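Local atomic coordinates of enoyl-CoA hydratase subunit I (Geobacillus kaustophilus, PDB entry 2PBP), a protein that probably catalyses the reversible addition of water to enoyl-CoA thioesters, the hydratase step of fatty-acid beta-oxidation. Residues A[190-193]-A[194-198]; A[205-208]-A[209-212]; A[228-231]-A[232-235]; A[244-248]-A[249-253]. One frame throughout, in Å; residues are numbered along the deposited sequence.

Contact 1. Residues A[190-193]-A[194-198]; sequences TMRL and AGRLA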
loop_
_atom_site.group_PDB
_atom_site.type_symbol
_atom_site.label_atom_id
_atom_site.label_comp_id
_atom_site.label_asym_id
_atom_site.label_seq_id
_atom_site.Cartn_x
_atom_site.Cartn_y
_atom_site.Cartn_z
ATOM N N THR A 190 6.942 -15.951 14.118
ATOM C CA THR A 190 5.619 -15.751 13.528
ATOM C C THR A 190 4.556 -15.569 14.608
ATOM O O THR A 190 3.704 -14.688 14.506
ATOM C CB THR A 190 5.209 -16.936 12.625
ATOM O OG1 THR A 190 6.183 -17.109 11.589
ATOM C CG2 THR A 190 3.851 -16.669 11.983
ATOM N N MET A 191 4.606 -16.400 15.645
ATOM C CA MET A 191 3.629 -16.302 16.723
ATOM C C MET A 191 3.785 -15.000 17.506
ATOM O O MET A 191 2.805 -14.449 18.009
ATOM C CB MET A 191 3.749 -17.503 17.663
ATOM C CG MET A 191 3.337 -18.822 17.023
ATOM S SD MET A 191 1.649 -18.779 16.363
ATOM C CE MET A 191 0.699 -18.621 17.883
ATOM N N ARG A 192 5.014 -14.510 17.615
ATOM C CA ARG A 192 5.244 -13.259 18.322
ATOM C C ARG A 192 4.593 -12.132 17.527
ATOM O O ARG A 192 3.935 -11.257 18.092
ATOM C CB ARG A 192 6.742 -12.994 18.473
ATOM C CG ARG A 192 7.065 -11.705 19.201
ATOM C CD ARG A 192 8.514 -11.682 19.659
ATOM N NE ARG A 192 8.810 -12.798 20.553
ATOM C CZ ARG A 192 9.613 -13.811 20.244
ATOM N NH1 ARG A 192 10.205 -13.853 19.059
ATOM N NH2 ARG A 192 9.822 -14.786 21.120
ATOM N N LEU A 193 4.775 -12.166 16.211
ATOM C CA LEU A 193 4.196 -11.159 15.329
ATOM C C LEU A 193 2.670 -11.222 15.387
ATOM O O LEU A 193 2.000 -10.194 15.511
ATOM C CB LEU A 193 4.664 -11.383 13.887
ATOM C CG LEU A 193 3.987 -10.526 12.814
ATOM C CD1 LEU A 193 4.267 -9.049 13.074
ATOM C CD2 LEU A 193 4.496 -10.939 11.439
ATOM N N ALA A 194 2.128 -12.434 15.300
ATOM C CA ALA A 194 0.682 -12.627 15.345
ATOM C C ALA A 194 0.147 -12.143 16.687
ATOM O O ALA A 194 -0.928 -11.543 16.759
ATOM C CB ALA A 194 0.343 -14.101 15.139
ATOM N N GLY A 195 0.907 -12.411 17.747
ATOM C CA GLY A 195 0.512 -11.987 19.077
ATOM C C GLY A 195 0.404 -10.476 19.149
ATOM O O GLY A 195 -0.542 -9.939 19.733
ATOM N N ARG A 196 1.370 -9.784 18.553
ATOM C CA ARG A 196 1.354 -8.328 18.552
ATOM C C ARG A 196 0.158 -7.806 17.761
ATOM O O ARG A 196 -0.499 -6.854 18.180
ATOM C CB ARG A 196 2.652 -7.772 17.965
ATOM C CG ARG A 196 3.848 -7.885 18.901
ATOM C CD ARG A 196 4.951 -6.923 18.486
ATOM N NE ARG A 196 5.665 -7.355 17.289
ATOM C CZ ARG A 196 6.719 -8.168 17.301
ATOM N NH1 ARG A 196 7.185 -8.637 18.450
ATOM N NH2 ARG A 196 7.310 -8.510 16.164
ATOM N N LEU A 197 -0.125 -8.425 16.617
ATOM C CA LEU A 197 -1.264 -8.001 15.806
ATOM C C LEU A 197 -2.570 -8.275 16.555
ATOM O O LEU A 197 -3.529 -7.515 16.440
ATOM C CB LEU A 197 -1.265 -8.729 14.455
ATOM C CG LEU A 197 -0.164 -8.322 13.468
ATOM C CD1 LEU A 197 -0.163 -9.262 12.273
ATOM C CD2 LEU A 197 -0.392 -6.885 13.011
ATOM N N ALA A 198 -2.601 -9.356 17.332
ATOM C CA ALA A 198 -3.795 -9.702 18.099
ATOM C C ALA A 198 -4.104 -8.639 19.159
ATOM O O ALA A 198 -5.218 -8.579 19.677
ATOM C CB ALA A 198 -3.618 -11.067 18.762
#
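T190 to L193 hand their carbonyl oxygens one by one to the amides of A194 to L197, as two successive turns of one alpha-helix. The A194 N to T190 O bond measures 2.9 Å and is the straightest of the four, 164° at the hydrogen. G195 N to M191 O is 2.8 Å but more bent, at 148°, and R196 N to R192 O and L197 N to L193 O complete the ladder at 3.0 Å each. This is helix 186-198, lying across one side of the larger sheet of the crotonase-like fold: T190 and A194 both rest on V54, T190 also on V121, and L197 on L119 and on W161 of the second subunit. The outer side carries two arginines. R196 holds CG anti to the carbonyl carbon (chi1 -75°), and a bend at chi3 then turns its end back toward R192, bringing NH1 to 3.2 Å from R192 CG, a tight approach to the aliphatic part of that chain. One face of the R196 guanidinium lies over R192 O and L193 CA, both toward its rim. R192 turns its own guanidinium to E188 and E189, likely offsetting the like charge nearby. Among the apolar chains, L193 CG and L197 CD1 approach to 4.4 Å.

Contact 2. Residues A[205-208]-A[209-212]; sequences LRLI and KEAV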
loop_
_atom_site.group_PDB
_atom_site.type_symbol
_atom_site.label_atom_id
_atom_site.label_comp_id
_atom_site.label_asym_id
_atom_site.label_seq_id
_atom_site.Cartn_x
_atom_site.Cartn_y
_atom_site.Cartn_z
ATOM N N LEU A 205 -7.945 -3.617 12.043
ATOM C CA LEU A 205 -7.166 -4.491 11.163
ATOM C C LEU A 205 -8.036 -5.036 10.025
ATOM O O LEU A 205 -7.599 -5.128 8.878
ATOM C CB LEU A 205 -6.561 -5.666 11.941
ATOM C CG LEU A 205 -5.566 -5.363 13.064
ATOM C CD1 LEU A 205 -4.758 -6.625 13.369
ATOM C CD2 LEU A 205 -4.633 -4.235 12.658
ATOM N N ARG A 206 -9.275 -5.381 10.357
ATOM C CA ARG A 206 -10.232 -5.924 9.401
ATOM C C ARG A 206 -10.574 -4.927 8.295
ATOM O O ARG A 206 -10.501 -5.254 7.108
ATOM C CB ARG A 206 -11.508 -6.327 10.145
ATOM C CG ARG A 206 -12.641 -6.912 9.302
ATOM C CD ARG A 206 -13.895 -6.963 10.174
ATOM N NE ARG A 206 -15.076 -7.553 9.545
ATOM C CZ ARG A 206 -15.311 -8.859 9.460
ATOM N NH1 ARG A 206 -14.440 -9.729 9.954
ATOM N NH2 ARG A 206 -16.447 -9.295 8.923
ATOM N N LEU A 207 -10.944 -3.712 8.685
ATOM C CA LEU A 207 -11.311 -2.689 7.713
ATOM C C LEU A 207 -10.121 -2.136 6.932
ATOM O O LEU A 207 -10.275 -1.688 5.794
ATOM C CB LEU A 207 -12.093 -1.564 8.402
ATOM C CG LEU A 207 -13.604 -1.848 8.515
ATOM C CD1 LEU A 207 -13.837 -3.218 9.148
ATOM C CD2 LEU A 207 -14.284 -0.755 9.329
ATOM N N ILE A 208 -8.937 -2.159 7.538
ATOM C CA ILE A 208 -7.740 -1.697 6.839
ATOM C C ILE A 208 -7.451 -2.707 5.733
ATOM O O ILE A 208 -7.132 -2.341 4.597
ATOM C CB ILE A 208 -6.507 -1.621 7.784
ATOM C CG1 ILE A 208 -6.551 -0.325 8.599
ATOM C CG2 ILE A 208 -5.218 -1.717 6.966
ATOM C CD1 ILE A 208 -6.511 1.013 7.814
ATOM N N LYS A 209 -7.562 -3.985 6.081
ATOM C CA LYS A 209 -7.322 -5.053 5.125
ATOM C C LYS A 209 -8.294 -4.936 3.949
ATOM O O LYS A 209 -7.896 -5.100 2.795
ATOM C CB LYS A 209 -7.470 -6.417 5.812
ATOM C CG LYS A 209 -7.369 -7.600 4.864
ATOM C CD LYS A 209 -7.352 -8.924 5.620
ATOM C CE LYS A 209 -7.519 -10.087 4.658
ATOM N NZ LYS A 209 -7.367 -11.410 5.337
ATOM N N GLU A 210 -9.564 -4.652 4.237
ATOM C CA GLU A 210 -10.553 -4.510 3.171
ATOM C C GLU A 210 -10.163 -3.370 2.241
ATOM O O GLU A 210 -10.259 -3.492 1.020
ATOM C CB GLU A 210 -11.943 -4.210 3.732
ATOM C CG GLU A 210 -12.553 -5.297 4.577
ATOM C CD GLU A 210 -13.993 -4.978 4.934
ATOM O OE1 GLU A 210 -14.276 -3.797 5.229
ATOM O OE2 GLU A 210 -14.834 -5.901 4.920
ATOM N N ALA A 211 -9.738 -2.256 2.828
ATOM C CA ALA A 211 -9.339 -1.094 2.042
ATOM C C ALA A 211 -8.137 -1.433 1.165
ATOM O O ALA A 211 -8.090 -1.063 -0.006
ATOM C CB ALA A 211 -9.008 0.076 2.966
ATOM N N VAL A 212 -7.164 -2.143 1.733
ATOM C CA VAL A 212 -5.980 -2.521 0.975
ATOM C C VAL A 212 -6.352 -3.445 -0.183
ATOM O O VAL A 212 -5.770 -3.358 -1.263
ATOM C CB VAL A 212 -4.933 -3.211 1.882
ATOM C CG1 VAL A 212 -3.810 -3.803 1.038
ATOM C CG2 VAL A 212 -4.369 -2.201 2.864
#
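L207 and E210, one turn apart, lie side by side and point the same way in helix 202-217, part of the C-terminal helical region that follows the crotonase-like core. The backbone bonds are regular i to i+4: K209 N to L205 O at 3.0 Å, E210 N to R206 O and A211 N to L207 O at 3.1 Å each, and V212 N to I208 O at 2.9 Å. Charged groups come next. K209 has its CG anti to the backbone N (chi1 174°) and stays extended to the end, carrying NZ away from the helix to the carboxylate of D118 and to the carbonyl oxygens of V94 and T96; three acceptors thus hold the ammonium of this buried lysine. E210 sends OE2 to K95 and OE1 to the amide of N230 on helix 220-234. R206 NE stays 4.9 Å from E210 OE2, so any attraction between those charges acts over a distance. Van der Waals contacts complete the account: L207 CG sits 3.9 Å from the carboxylate oxygen E210 OE1, and the apolar I208 and V212, which pack on M138 and T148 of the second subunit, bring their CG2 methyls to 4.2 Å. V212 CG2 also lies 3.3 Å from I208 O, the very oxygen its own amide bonds.

Contact 3. Residues A[228-231]-A[232-235]; sequences RKNF and YLLF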
loop_
_atom_site.group_PDB
_atom_site.type_symbol
_atom_site.label_atom_id
_atom_site.label_comp_id
_atom_site.label_asym_id
_atom_site.label_seq_id
_atom_site.Cartn_x
_atom_site.Cartn_y
_atom_site.Cartn_z
ATOM N N ARG A 228 -12.810 5.795 3.067
ATOM C CA ARG A 228 -13.428 6.703 4.030
ATOM C C ARG A 228 -14.708 6.158 4.664
ATOM O O ARG A 228 -15.053 6.543 5.784
ATOM C CB ARG A 228 -13.679 8.077 3.390
ATOM C CG ARG A 228 -14.677 8.102 2.247
ATOM C CD ARG A 228 -14.576 9.412 1.470
ATOM N NE ARG A 228 -13.252 9.573 0.873
ATOM C CZ ARG A 228 -12.917 10.537 0.018
ATOM N NH1 ARG A 228 -13.813 11.445 -0.355
ATOM N NH2 ARG A 228 -11.679 10.594 -0.460
ATOM N N LYS A 229 -15.416 5.273 3.964
ATOM C CA LYS A 229 -16.627 4.686 4.528
ATOM C C LYS A 229 -16.219 3.811 5.713
ATOM O O LYS A 229 -16.886 3.803 6.752
ATOM C CB LYS A 229 -17.376 3.846 3.483
ATOM C CG LYS A 229 -18.117 4.677 2.445
ATOM C CD LYS A 229 -19.245 5.479 3.088
ATOM C CE LYS A 229 -19.912 6.407 2.086
ATOM N NZ LYS A 229 -21.144 7.025 2.634
ATOM N N ASN A 230 -15.122 3.073 5.556
ATOM C CA ASN A 230 -14.627 2.231 6.640
ATOM C C ASN A 230 -14.128 3.125 7.773
ATOM O O ASN A 230 -14.268 2.784 8.947
ATOM C CB ASN A 230 -13.513 1.293 6.147
ATOM C CG ASN A 230 -14.063 -0.020 5.599
ATOM O OD1 ASN A 230 -15.276 -0.232 5.581
ATOM N ND2 ASN A 230 -13.172 -0.911 5.159
ATOM N N PHE A 231 -13.551 4.270 7.418
ATOM C CA PHE A 231 -13.075 5.226 8.419
ATOM C C PHE A 231 -14.277 5.664 9.269
ATOM O O PHE A 231 -14.214 5.680 10.499
ATOM C CB PHE A 231 -12.465 6.451 7.725
ATOM C CG PHE A 231 -11.906 7.482 8.677
ATOM C CD1 PHE A 231 -10.624 7.346 9.198
ATOM C CD2 PHE A 231 -12.664 8.593 9.045
ATOM C CE1 PHE A 231 -10.100 8.303 10.071
ATOM C CE2 PHE A 231 -12.150 9.554 9.917
ATOM C CZ PHE A 231 -10.863 9.408 10.430
ATOM N N TYR A 232 -15.375 6.022 8.605
ATOM C CA TYR A 232 -16.580 6.450 9.317
ATOM C C TYR A 232 -17.068 5.359 10.260
ATOM O O TYR A 232 -17.416 5.625 11.414
ATOM C CB TYR A 232 -17.730 6.757 8.350
ATOM C CG TYR A 232 -17.519 7.900 7.380
ATOM C CD1 TYR A 232 -16.433 8.770 7.499
ATOM C CD2 TYR A 232 -18.434 8.125 6.352
ATOM C CE1 TYR A 232 -16.268 9.842 6.612
ATOM C CE2 TYR A 232 -18.280 9.189 5.463
ATOM C CZ TYR A 232 -17.196 10.042 5.598
ATOM O OH TYR A 232 -17.053 11.093 4.716
ATOM N N LEU A 233 -17.104 4.130 9.750
ATOM C CA LEU A 233 -17.582 2.986 10.520
ATOM C C LEU A 233 -16.798 2.711 11.791
ATOM O O LEU A 233 -17.376 2.302 12.800
ATOM C CB LEU A 233 -17.600 1.730 9.642
ATOM C CG LEU A 233 -18.779 1.653 8.664
ATOM C CD1 LEU A 233 -18.590 0.487 7.697
ATOM C CD2 LEU A 233 -20.077 1.499 9.452
ATOM N N LEU A 234 -15.488 2.931 11.758
ATOM C CA LEU A 234 -14.686 2.686 12.948
ATOM C C LEU A 234 -15.064 3.618 14.097
ATOM O O LEU A 234 -14.815 3.303 15.259
ATOM C CB LEU A 234 -13.191 2.791 12.622
ATOM C CG LEU A 234 -12.660 1.630 11.767
ATOM C CD1 LEU A 234 -11.186 1.847 11.460
ATOM C CD2 LEU A 234 -12.850 0.302 12.506
ATOM N N PHE A 235 -15.688 4.752 13.784
ATOM C CA PHE A 235 -16.100 5.672 14.839
ATOM C C PHE A 235 -17.405 5.245 15.503
ATOM O O PHE A 235 -17.960 5.960 16.336
ATOM C CB PHE A 235 -16.192 7.107 14.309
ATOM C CG PHE A 235 -14.851 7.774 14.193
ATOM C CD1 PHE A 235 -14.000 7.472 13.134
ATOM C CD2 PHE A 235 -14.399 8.631 15.191
ATOM C CE1 PHE A 235 -12.714 8.007 13.073
ATOM C CE2 PHE A 235 -13.112 9.173 15.143
ATOM C CZ PHE A 235 -12.269 8.858 14.081
#
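The Y232 ring lays one face over the carbonyl oxygen of R228, which stands 3.1 Å above its plane and toward the rim, while F231 CD2 comes to its edge. These rings belong to the last turns of helix 220-234, in the C-terminal helical region of the crotonase-like fold. The F231 ring has F235 CE1 over one face, 3.5 Å from CZ of F231. F235 in turn meets the F231 carbonyl oxygen edge-on, in the plane of its ring, with CD1 3.2 Å from that oxygen. The two phenylalanine rings are neither stacked nor edge-to-face: their centroids are 5.1 Å apart and the planes 48° to one another. The second subunit lies against this cluster: its F85 makes an edge-to-face pair with F231, its D89 and E80 bridge R228 and K229, and its L79 packs on F235. Y232 keeps CG beside its backbone N (chi1 -63°), which carries the ring back along the helix to R228 O, already bound by Y232 N at 2.9 Å. Cutting Y232 back to an alanine is likely to strip R228 O of its ring cover and open a gap beside F231 CD2 and E80 of the second subunit. L234 N bonds N230 O at 3.1 Å and, weakly, F231 O at 3.3 Å.

Contact 4. Residues A[244-248]-A[249-253]; sequences MAAFL and EKRKP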
loop_
_atom_site.group_PDB
_atom_site.type_symbol
_atom_site.label_atom_id
_atom_site.label_comp_id
_atom_site.label_asym_id
_atom_site.label_seq_id
_atom_site.Cartn_x
_atom_site.Cartn_y
_atom_site.Cartn_z
ATOM N N MET A 244 -8.490 6.234 21.832
ATOM C CA MET A 244 -8.214 7.647 22.042
ATOM C C MET A 244 -8.123 8.020 23.520
ATOM O O MET A 244 -7.350 8.903 23.890
ATOM C CB MET A 244 -9.263 8.486 21.312
ATOM C CG MET A 244 -9.228 8.224 19.807
ATOM S SD MET A 244 -10.291 9.259 18.803
ATOM C CE MET A 244 -9.856 8.674 17.156
ATOM N N ALA A 245 -8.893 7.344 24.367
ATOM C CA ALA A 245 -8.831 7.627 25.798
ATOM C C ALA A 245 -7.486 7.119 26.327
ATOM O O ALA A 245 -6.841 7.774 27.147
ATOM C CB ALA A 245 -9.982 6.940 26.532
ATOM N N ALA A 246 -7.067 5.953 25.846
ATOM C CA ALA A 246 -5.800 5.358 26.264
ATOM C C ALA A 246 -4.626 6.238 25.844
ATOM O O ALA A 246 -3.657 6.390 26.588
ATOM C CB ALA A 246 -5.646 3.963 25.660
ATOM N N PHE A 247 -4.712 6.807 24.646
ATOM C CA PHE A 247 -3.648 7.670 24.149
ATOM C C PHE A 247 -3.502 8.910 25.028
ATOM O O PHE A 247 -2.389 9.305 25.378
ATOM C CB PHE A 247 -3.937 8.108 22.716
ATOM C CG PHE A 247 -2.791 8.830 22.069
ATOM C CD1 PHE A 247 -1.667 8.131 21.642
ATOM C CD2 PHE A 247 -2.824 10.212 21.907
ATOM C CE1 PHE A 247 -0.588 8.799 21.062
ATOM C CE2 PHE A 247 -1.751 10.888 21.328
ATOM C CZ PHE A 247 -0.632 10.178 20.905
ATOM N N LEU A 248 -4.632 9.523 25.370
ATOM C CA LEU A 248 -4.640 10.723 26.207
ATOM C C LEU A 248 -4.153 10.427 27.622
ATOM O O LEU A 248 -3.488 11.254 28.243
ATOM C CB LEU A 248 -6.052 11.312 26.280
ATOM C CG LEU A 248 -6.628 11.941 25.011
ATOM C CD1 LEU A 248 -8.032 12.453 25.298
ATOM C CD2 LEU A 248 -5.731 13.081 24.544
ATOM N N GLU A 249 -4.491 9.246 28.126
ATOM C CA GLU A 249 -4.095 8.852 29.469
ATOM C C GLU A 249 -2.692 8.261 29.501
ATOM O O GLU A 249 -2.180 7.920 30.565
ATOM C CB GLU A 249 -5.096 7.846 30.029
ATOM C CG GLU A 249 -6.434 8.464 30.400
ATOM C CD GLU A 249 -7.467 7.424 30.772
ATOM O OE1 GLU A 249 -7.101 6.434 31.436
ATOM O OE2 GLU A 249 -8.648 7.605 30.411
ATOM N N LYS A 250 -2.079 8.148 28.328
ATOM C CA LYS A 250 -0.738 7.599 28.201
ATOM C C LYS A 250 -0.631 6.196 28.794
ATOM O O LYS A 250 0.288 5.900 29.566
ATOM C CB LYS A 250 0.285 8.530 28.861
ATOM C CG LYS A 250 0.271 9.947 28.301
ATOM C CD LYS A 250 1.558 10.703 28.613
ATOM C CE LYS A 250 1.876 10.695 30.099
ATOM N NZ LYS A 250 0.759 11.252 30.910
ATOM N N ARG A 251 -1.584 5.340 28.431
ATOM C CA ARG A 251 -1.613 3.955 28.888
ATOM C C ARG A 251 -1.882 3.074 27.668
ATOM O O ARG A 251 -2.335 3.562 26.631
ATOM C CB ARG A 251 -2.729 3.739 29.919
ATOM C CG ARG A 251 -4.141 3.865 29.350
ATOM C CD ARG A 251 -5.195 3.593 30.410
ATOM N NE ARG A 251 -6.538 3.938 29.950
ATOM C CZ ARG A 251 -7.255 3.219 29.093
ATOM N NH1 ARG A 251 -6.766 2.091 28.587
ATOM N NH2 ARG A 251 -8.464 3.633 28.734
ATOM N N LYS A 252 -1.605 1.782 27.789
ATOM C CA LYS A 252 -1.843 0.867 26.679
ATOM C C LYS A 252 -3.338 0.677 26.457
ATOM O O LYS A 252 -4.102 0.545 27.413
ATOM C CB LYS A 252 -1.210 -0.501 26.959
ATOM C CG LYS A 252 0.311 -0.511 26.948
ATOM C CD LYS A 252 0.836 -1.936 26.894
ATOM C CE LYS A 252 2.339 -1.963 26.674
ATOM N NZ LYS A 252 2.823 -3.344 26.395
ATOM N N PRO A 253 -3.781 0.677 25.189
ATOM C CA PRO A 253 -5.208 0.487 24.911
ATOM C C PRO A 253 -5.556 -0.992 25.087
ATOM O O PRO A 253 -4.705 -1.864 24.895
ATOM C CB PRO A 253 -5.341 0.956 23.464
ATOM C CG PRO A 253 -4.017 0.575 22.876
ATOM C CD PRO A 253 -3.047 1.010 23.956
#
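E249 N gives its hydrogen to A245 O at 2.9 Å, the last regular bond of helix 238-248. Beyond it the chain turns out: K250 takes a positive phi of 56°, and R251 N reaches back to A246 O at 3.0 Å in a nearly straight bond, 176° at the hydrogen. A weak bond from K250 N to F247 O closes the inner loop. R251 then folds over the end of the helix. Its CG sits between the backbone N and the carbonyl carbon (chi1 68°), and the extended chain lays the guanidinium with one face over A246 CA, 3.8 Å above the centre. From there NE bonds E249 OE1 at 3.0 Å in a salt bridge, in the guanidinium plane but from well above the carboxylate plane, while NH1 is paired with E242. With an alanine in its place, both E249 and E242 would probably lose a cationic mate and A246 its cover. P253 CB meets A246 CB at 3.7 Å, with P253 also on N134 of the second subunit. F247 and L248 pack there too, on L135 and I68. Positive phi and paired bonds back into the last turn make this a Schellman motif, which terminates helix 238-248 and turns the chain so that P253 meets A246.

The four contacts follow in series along the chain, one on each of the helices 186-198, 202-217, 220-234 and 238-248, the last running on into the loop after it. Contact 1 packs on the larger sheet and reaches the second subunit through L197 alone; contacts 2 to 4 lie on the helices beyond and meet that subunit more widely. Each neighbouring pair touches: L205 CD1 is 3.4 Å from L197 O, N230 ND2 probably bonds L207 O, and F235 packs on M244. Centres of contacts 2 and 3 are about 11 Å apart, those of 1 and 3 about 25 Å. Contacts 3 and 4 lie farthest from the chain's centre, consistent with a C-terminal helical region serving assembly.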